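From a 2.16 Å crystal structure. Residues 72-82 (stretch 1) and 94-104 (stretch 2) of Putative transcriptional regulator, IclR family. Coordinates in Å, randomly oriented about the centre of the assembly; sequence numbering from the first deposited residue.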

# COMPACT_ATOMS: atom_id res chain seq x y z
N ASN A 72 -14.36 1.30 8.50
CA ASN A 72 -15.09 0.59 9.50
C ASN A 72 -15.16 -0.91 9.10
O ASN A 72 -15.24 -1.24 7.90
N GLU A 73 -15.07 -1.81 10.09
CA GLU A 73 -15.13 -3.28 9.86
C GLU A 73 -16.28 -3.68 8.96
O GLU A 73 -16.09 -4.44 8.02
N ASP A 74 -17.45 -3.14 9.24
CA ASP A 74 -18.66 -3.49 8.50
C ASP A 74 -18.59 -3.05 7.06
O ASP A 74 -19.08 -3.73 6.19
N ARG A 75 -17.96 -1.91 6.80
CA ARG A 75 -17.68 -1.45 5.45
C ARG A 75 -16.72 -2.43 4.74
O ARG A 75 -16.88 -2.72 3.55
N VAL A 76 -15.72 -2.91 5.46
CA VAL A 76 -14.82 -3.90 4.87
C VAL A 76 -15.63 -5.16 4.51
O VAL A 76 -15.54 -5.67 3.37
N ARG A 77 -16.49 -5.60 5.43
CA ARG A 77 -17.36 -6.76 5.17
C ARG A 77 -18.23 -6.57 3.92
O ARG A 77 -18.33 -7.46 3.07
N GLN A 78 -18.86 -5.42 3.83
CA GLN A 78 -19.71 -5.11 2.70
C GLN A 78 -18.95 -5.10 1.37
O GLN A 78 -19.43 -5.65 0.39
N LEU A 79 -17.77 -4.48 1.35
CA LEU A 79 -16.91 -4.47 0.17
C LEU A 79 -16.47 -5.88 -0.25
O LEU A 79 -16.39 -6.19 -1.44
N LEU A 80 -16.19 -6.75 0.70
CA LEU A 80 -15.79 -8.10 0.30
C LEU A 80 -16.98 -8.93 -0.22
O LEU A 80 -16.90 -9.52 -1.28
N ARG A 81 -18.10 -8.93 0.52
CA ARG A 81 -19.27 -9.74 0.15
C ARG A 81 -19.98 -9.21 -1.10
O ARG A 81 -20.68 -9.97 -1.78
N SER A 82 -19.82 -7.91 -1.39
CA SER A 82 -20.34 -7.35 -2.63
C SER A 82 -19.46 -7.68 -3.84
O SER A 82 -19.90 -7.50 -4.95
N ALA A 94 -12.66 -16.40 6.83
CA ALA A 94 -11.75 -15.74 5.88
C ALA A 94 -11.82 -14.22 6.03
O ALA A 94 -10.80 -13.54 5.95
N VAL A 95 -13.03 -13.71 6.25
CA VAL A 95 -13.22 -12.29 6.47
C VAL A 95 -12.57 -11.90 7.79
O VAL A 95 -11.84 -10.91 7.86
N GLU A 96 -12.80 -12.69 8.83
CA GLU A 96 -12.23 -12.43 10.14
C GLU A 96 -10.69 -12.47 10.12
O GLU A 96 -10.04 -11.62 10.73
N ALA A 97 -10.12 -13.46 9.44
CA ALA A 97 -8.66 -13.52 9.29
C ALA A 97 -8.16 -12.27 8.57
O ALA A 97 -7.12 -11.69 8.95
N TYR A 98 -8.89 -11.84 7.53
CA TYR A 98 -8.48 -10.69 6.73
C TYR A 98 -8.50 -9.42 7.57
O TYR A 98 -7.60 -8.60 7.48
N LEU A 99 -9.53 -9.29 8.40
CA LEU A 99 -9.66 -8.17 9.33
C LEU A 99 -8.51 -8.11 10.34
O LEU A 99 -8.04 -7.02 10.67
N LEU A 100 -8.09 -9.28 10.84
CA LEU A 100 -6.95 -9.38 11.75
C LEU A 100 -5.68 -9.01 11.01
O LEU A 100 -4.82 -8.29 11.54
N ARG A 101 -5.58 -9.47 9.77
CA ARG A 101 -4.43 -9.15 8.92
C ARG A 101 -4.30 -7.62 8.73
O ARG A 101 -3.20 -7.08 8.68
N LEU A 102 -5.43 -6.93 8.68
CA LEU A 102 -5.47 -5.48 8.62
C LEU A 102 -4.88 -4.86 9.90
O LEU A 102 -3.95 -4.04 9.84
N LYS A 103 -5.38 -5.28 11.05
CA LYS A 103 -4.89 -4.76 12.33
C LYS A 103 -3.39 -5.03 12.49
O LYS A 103 -2.66 -4.16 12.97
N GLU A 104 -2.94 -6.21 12.09
CA GLU A 104 -1.52 -6.55 12.20
C GLU A 104 -0.65 -5.63 11.36
O GLU A 104 0.47 -5.30 11.73

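Val-76 and Leu-80 point toward the second helix from the first. Val-95, Tyr-98, Leu-99 and Leu-102 point back. All six are buried. The two helices, 73-82 and 94-104, run in largely opposing directions, with an angle of 129° between them. Their axes come no closer than 10.9 Å. Val-76 has chi1 t, and its CG1 meets three residues, Tyr-98, Leu-99 and Leu-102. Val-76 CG1 lies 3.8 Å from Leu-99 CD2, 4.2 Å from Tyr-98 CE2 and 4.3 Å from Leu-102 CD1. Leu-99 is m, t; Leu-102 is also m, t and touches the first helix only through Val-76.

One turn further along, Leu-80 (m, t) covers the other end of the apolar patch. Leu-80 CD1 is 4.0 Å from Tyr-98 CD2 and 4.3 Å from Val-95 CG2. Tyr-98 (chi1 t) therefore sits against both Val-76 and Leu-80. Val-76 CG1 approaches the ring at its edge. The Tyr-98 hydroxyl is hydrogen-bonded elsewhere in the structure.

Val-95 (chi1 t) has the largest area covered by the opposite stretch. Val-95 CG1 packs 3.9 Å from Arg-77 CG, so the aliphatic part of the arginine extends the apolar surface. Val-95 CG2 lies 3.8 Å from Arg-81 NE, at the edge of that guanidinium. Arg-81 is m, m, t; its CB points sideways, but the end of the chain comes nearer.

The CA-to-CB bonds of Glu-73, Arg-77, Glu-96 (m, m) and Lys-103 (m, t, t, with chi4 between wells) also point sideways, but the ends come nearer the partner. Glu-73 has chi1 at -96°, between wells. Glu-73 CG rests 3.8 Å from Leu-99 CD2, while its carboxylate reaches the polar edge. There Lys-103 NZ donates a hydrogen bond to Glu-73 OE1 at 3.0 Å, within a salt bridge. This is the sole hydrogen bond between the stretches.

Arg-77 (m, t, t) links several acids. Arg-77 NH2 forms a salt bridge with Glu-73 OE2 at 2.8 Å, in which the hydrogen bond is weak. Arg-77 NH1 forms another with Asp-74 OD1 at 2.9 Å. Across the contact, Arg-77 NH2 makes a long salt bridge of 3.7 Å to Glu-96 OE2, which lies at the guanidinium edge. Arg-77 NH2 is also 3.9 Å from Leu-99 CD1, so the charged group borders the apolar centre.

Beyond this edge, Asn-72 caps the first helix: Asn-72 OD1 accepts from Asp-74 N at 2.9 Å.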

# COMPACT_ATOMS: atom_id res chain seq x y z
CB ASN A 72 -16.48 1.26 9.56
CG ASN A 72 -17.41 0.57 10.43
OD1 ASN A 72 -18.01 -0.42 10.02
ND2 ASN A 72 -17.57 1.06 11.65
CB GLU A 73 -15.25 -4.06 11.18
CG GLU A 73 -13.89 -4.55 11.72
CD GLU A 73 -13.97 -5.40 13.00
OE1 GLU A 73 -12.93 -5.45 13.72
OE2 GLU A 73 -15.04 -6.00 13.30
CB ASP A 74 -19.88 -2.91 9.22
CG ASP A 74 -19.78 -3.10 10.74
OD1 ASP A 74 -20.27 -4.15 11.25
OD2 ASP A 74 -19.13 -2.23 11.41
CB ARG A 75 -17.12 -0.02 5.48
CG ARG A 75 -16.70 0.57 4.08
CD ARG A 75 -17.83 0.60 3.02
NE ARG A 75 -17.39 1.35 1.84
CZ ARG A 75 -17.95 1.28 0.63
NH1 ARG A 75 -18.98 0.48 0.43
NH2 ARG A 75 -17.46 2.00 -0.39
CB VAL A 76 -13.60 -4.16 5.77
CG1 VAL A 76 -12.74 -5.30 5.22
CG2 VAL A 76 -12.74 -2.89 5.94
CB ARG A 77 -18.26 -7.05 6.38
CG ARG A 77 -17.53 -7.64 7.58
CD ARG A 77 -18.49 -8.01 8.79
NE ARG A 77 -17.67 -8.23 9.98
CZ ARG A 77 -17.67 -7.45 11.07
NH1 ARG A 77 -18.50 -6.40 11.18
NH2 ARG A 77 -16.85 -7.73 12.09
CB GLN A 78 -20.42 -3.79 2.95
CG GLN A 78 -21.35 -3.89 4.17
CD GLN A 78 -21.77 -2.56 4.75
OE1 GLN A 78 -21.19 -1.51 4.44
NE2 GLN A 78 -22.79 -2.59 5.62
CB LEU A 79 -15.67 -3.58 0.40
CG LEU A 79 -15.92 -2.07 0.32
CD1 LEU A 79 -14.74 -1.31 0.88
CD2 LEU A 79 -16.20 -1.64 -1.13
CB LEU A 80 -15.05 -8.81 1.42
CG LEU A 80 -13.70 -8.19 1.83
CD1 LEU A 80 -13.24 -8.73 3.18
CD2 LEU A 80 -12.65 -8.46 0.77
CB ARG A 81 -20.30 -9.83 1.30
CG ARG A 81 -19.76 -10.26 2.65
CD ARG A 81 -19.61 -11.76 2.71
NE ARG A 81 -18.97 -12.25 3.94
CZ ARG A 81 -19.62 -12.81 4.96
NH1 ARG A 81 -20.94 -12.96 4.91
NH2 ARG A 81 -18.95 -13.24 6.02
CB SER A 82 -20.48 -5.83 -2.54
OG SER A 82 -19.20 -5.20 -2.65
CB ALA A 94 -12.04 -16.14 4.45
CB VAL A 95 -14.74 -11.90 6.41
CG1 VAL A 95 -14.99 -10.48 6.96
CG2 VAL A 95 -15.27 -12.03 4.97
CB GLU A 96 -12.79 -13.40 11.19
CG GLU A 96 -14.28 -13.17 11.55
CD GLU A 96 -14.59 -11.72 11.99
OE1 GLU A 96 -13.79 -11.11 12.74
OE2 GLU A 96 -15.66 -11.18 11.58
CB ALA A 97 -8.24 -14.77 8.53
CB TYR A 98 -9.35 -10.53 5.48
CG TYR A 98 -8.91 -9.35 4.63
CD1 TYR A 98 -7.83 -9.46 3.75
CD2 TYR A 98 -9.56 -8.13 4.72
CE1 TYR A 98 -7.43 -8.38 2.98
CE2 TYR A 98 -9.16 -7.04 3.96
CZ TYR A 98 -8.10 -7.17 3.10
OH TYR A 98 -7.73 -6.10 2.34
CB LEU A 99 -11.01 -8.20 10.07
CG LEU A 99 -12.23 -7.75 9.24
CD1 LEU A 99 -13.61 -8.03 9.93
CD2 LEU A 99 -12.14 -6.30 8.85
CB LEU A 100 -6.82 -10.78 12.35
CG LEU A 100 -5.62 -11.18 13.24
CD1 LEU A 100 -5.30 -10.15 14.34
CD2 LEU A 100 -5.82 -12.55 13.88
CB ARG A 101 -4.57 -9.89 7.59
CG ARG A 101 -3.29 -10.04 6.83
CD ARG A 101 -3.60 -10.25 5.34
NE ARG A 101 -2.39 -10.11 4.53
CZ ARG A 101 -1.74 -11.11 3.93
NH1 ARG A 101 -2.18 -12.35 4.03
NH2 ARG A 101 -0.66 -10.84 3.22
CB LEU A 102 -6.90 -4.97 8.34
CG LEU A 102 -7.54 -5.38 7.00
CD1 LEU A 102 -8.79 -4.58 6.79
CD2 LEU A 102 -6.56 -5.22 5.79
CB LYS A 103 -5.67 -5.32 13.52
CG LYS A 103 -7.02 -4.61 13.80
CD LYS A 103 -7.88 -5.42 14.79
CE LYS A 103 -9.34 -5.03 14.69
NZ LYS A 103 -10.18 -6.25 14.74
CB GLU A 104 -1.28 -8.02 11.88
CG GLU A 104 -1.87 -8.94 12.98
CD GLU A 104 -1.65 -10.41 12.73
OE1 GLU A 104 -1.61 -10.83 11.55
OE2 GLU A 104 -1.51 -11.16 13.73